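PDB 4U46: avidin from Gallus gallus, which probably binds small molecules such as sterols, as an engineered variant of the biotin-binding protein avidin. Local coordinates for residues A[35-40]-A[122-127]. Sequence-based numbering, arbitrary orientation.
Sequences GTYIAT and NIFTRL. Unlike the reference sequence in segment 35-40: Ala-39 (reference Thr), Thr-40 (reference Ala).
Tyr-37 and Phe-124 meet inside the barrel in a small, buried side-chain contact between strands not adjacent in the sheet, 32-40 and 117-126. No hydrogen bond joins segments 35-40 and 122-127, whose nearest CA atoms, those of Tyr-37 and Phe-124, are 12.1 Å apart. The two aromatic side chains bridge that gap, crossing at about a right angle. Tyr-37 reaches across the interior because its chi1 of -155° swings CG to the far side from the backbone N, and its OH lies 3.6 Å from Phe-124 CZ. The hydroxyl sits at the edge of the phenylalanine ring, in its plane; the apolar part is Tyr-37 CE2 against Phe-124 CZ, at 4.1 Å. In the eight-stranded antiparallel barrel of the avidin family, strands 12-15 and 20-24 come between this pair, as the first and last strands close the sheet. As in other avidins, one end of the interior probably forms the ligand pocket, with Tyr-37 in its wall. Strand 20-24 supplies the polar partner of the buried phenol, His-20, whose ND1 hydrogen-bonds to Tyr-37 OH, while Phe-83 packs against the tyrosine ring. Phe-124 also touches Trp-14, Leu-97 and Thr-99 on the strands flanking its own.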
loop_
_atom_site.group_PDB
_atom_site.type_symbol
_atom_site.label_atom_id
_atom_site.label_comp_id
_atom_site.label_asym_id
_atom_site.label_seq_id
_atom_site.Cartn_x
_atom_site.Cartn_y
_atom_site.Cartn_z
ATOM N N GLY A 35 14.725 -9.257 17.299
ATOM C CA GLY A 35 15.461 -10.178 16.475
ATOM C C GLY A 35 16.397 -9.441 15.577
ATOM O O GLY A 35 16.726 -8.274 15.830
ATOM N N THR A 36 16.795 -10.119 14.513
ATOM C CA THR A 36 17.743 -9.591 13.571
ATOM C C THR A 36 17.328 -9.935 12.168
ATOM O O THR A 36 16.885 -11.052 11.886
ATOM C CB THR A 36 19.164 -10.124 13.881
ATOM O OG1 THR A 36 19.491 -9.782 15.239
ATOM C CG2 THR A 36 20.208 -9.456 12.980
ATOM N N TYR A 37 17.397 -8.941 11.305
ATOM C CA TYR A 37 17.101 -9.097 9.898
ATOM C C TYR A 37 18.426 -9.106 9.104
ATOM O O TYR A 37 19.224 -8.205 9.221
ATOM C CB TYR A 37 16.221 -7.945 9.420
ATOM C CG TYR A 37 15.383 -8.294 8.196
ATOM C CD1 TYR A 37 15.913 -8.259 6.919
ATOM C CD2 TYR A 37 14.045 -8.665 8.337
ATOM C CE1 TYR A 37 15.133 -8.556 5.801
ATOM C CE2 TYR A 37 13.279 -8.976 7.237
ATOM C CZ TYR A 37 13.823 -8.940 5.981
ATOM O OH TYR A 37 13.006 -9.244 4.920
ATOM N N ILE A 38 18.641 -10.149 8.321
ATOM C CA ILE A 38 19.874 -10.336 7.588
ATOM C C ILE A 38 19.561 -10.385 6.120
ATOM O O ILE A 38 18.766 -11.220 5.676
ATOM C CB ILE A 38 20.556 -11.655 8.047
ATOM C CG1 ILE A 38 20.950 -11.559 9.522
ATOM C CG2 ILE A 38 21.778 -11.986 7.194
ATOM C CD1 ILE A 38 19.965 -12.213 10.464
ATOM N N ALA A 39 20.181 -9.487 5.357
ATOM C CA ALA A 39 19.956 -9.391 3.917
ATOM C C ALA A 39 21.274 -9.224 3.153
ATOM O O ALA A 39 22.304 -8.790 3.725
ATOM C CB ALA A 39 19.050 -8.208 3.618
ATOM N N THR A 40 21.239 -9.557 1.860
ATOM C CA THR A 40 22.380 -9.293 0.958
ATOM C C THR A 40 22.216 -7.904 0.412
ATOM O O THR A 40 21.114 -7.527 0.031
ATOM C CB THR A 40 22.415 -10.203 -0.289
ATOM O OG1 THR A 40 21.333 -9.854 -1.171
ATOM C CG2 THR A 40 22.341 -11.678 0.078
ATOM N N ASN A 122 6.386 -10.170 1.463
ATOM C CA ASN A 122 7.346 -11.274 1.634
ATOM C C ASN A 122 6.625 -12.474 2.248
ATOM O O ASN A 122 5.665 -12.308 3.026
ATOM C CB ASN A 122 8.523 -10.876 2.522
ATOM C CG ASN A 122 9.648 -10.252 1.755
ATOM O OD1 ASN A 122 9.953 -9.094 1.969
ATOM N ND2 ASN A 122 10.245 -11.002 0.812
ATOM N N ILE A 123 7.063 -13.669 1.849
ATOM C CA ILE A 123 6.585 -14.895 2.407
ATOM C C ILE A 123 7.796 -15.604 3.055
ATOM O O ILE A 123 8.807 -15.793 2.430
ATOM C CB ILE A 123 5.889 -15.744 1.328
ATOM C CG1 ILE A 123 4.730 -14.971 0.692
ATOM C CG2 ILE A 123 5.466 -17.083 1.923
ATOM C CD1 ILE A 123 4.064 -15.720 -0.442
ATOM N N PHE A 124 7.696 -15.978 4.316
ATOM C CA PHE A 124 8.799 -16.532 5.068
ATOM C C PHE A 124 8.406 -17.938 5.507
ATOM O O PHE A 124 7.250 -18.177 5.900
ATOM C CB PHE A 124 9.089 -15.728 6.368
ATOM C CG PHE A 124 9.597 -14.349 6.154
ATOM C CD1 PHE A 124 10.951 -14.117 5.984
ATOM C CD2 PHE A 124 8.710 -13.248 6.153
ATOM C CE1 PHE A 124 11.423 -12.826 5.776
ATOM C CE2 PHE A 124 9.182 -11.944 5.999
ATOM C CZ PHE A 124 10.533 -11.727 5.792
ATOM N N THR A 125 9.365 -18.860 5.469
ATOM C CA THR A 125 9.178 -20.217 5.995
ATOM C C THR A 125 10.383 -20.501 6.846
ATOM O O THR A 125 11.403 -19.830 6.712
ATOM C CB THR A 125 9.097 -21.304 4.872
ATOM O OG1 THR A 125 10.196 -21.146 3.961
ATOM C CG2 THR A 125 7.837 -21.182 4.130
ATOM N N ARG A 126 10.247 -21.471 7.742
ATOM C CA ARG A 126 11.261 -21.727 8.733
ATOM C C ARG A 126 12.566 -22.164 8.130
ATOM O O ARG A 126 12.591 -22.857 7.101
ATOM C CB ARG A 126 10.803 -22.753 9.745
ATOM C CG ARG A 126 9.949 -22.177 10.826
ATOM C CD ARG A 126 9.970 -23.052 12.048
ATOM N NE ARG A 126 9.069 -22.534 13.058
ATOM C CZ ARG A 126 9.351 -21.507 13.842
ATOM N NH1 ARG A 126 10.525 -20.884 13.743
ATOM N NH2 ARG A 126 8.459 -21.113 14.727
ATOM N N LEU A 127 13.653 -21.714 8.760
ATOM C CA LEU A 127 15.001 -22.061 8.346
ATOM C C LEU A 127 15.674 -22.797 9.489
ATOM O O LEU A 127 15.202 -23.848 9.902
ATOM C CB LEU A 127 15.774 -20.784 8.011
ATOM C CG LEU A 127 17.154 -20.919 7.373
ATOM C CD1 LEU A 127 17.019 -21.220 5.896
ATOM C CD2 LEU A 127 17.957 -19.646 7.599
#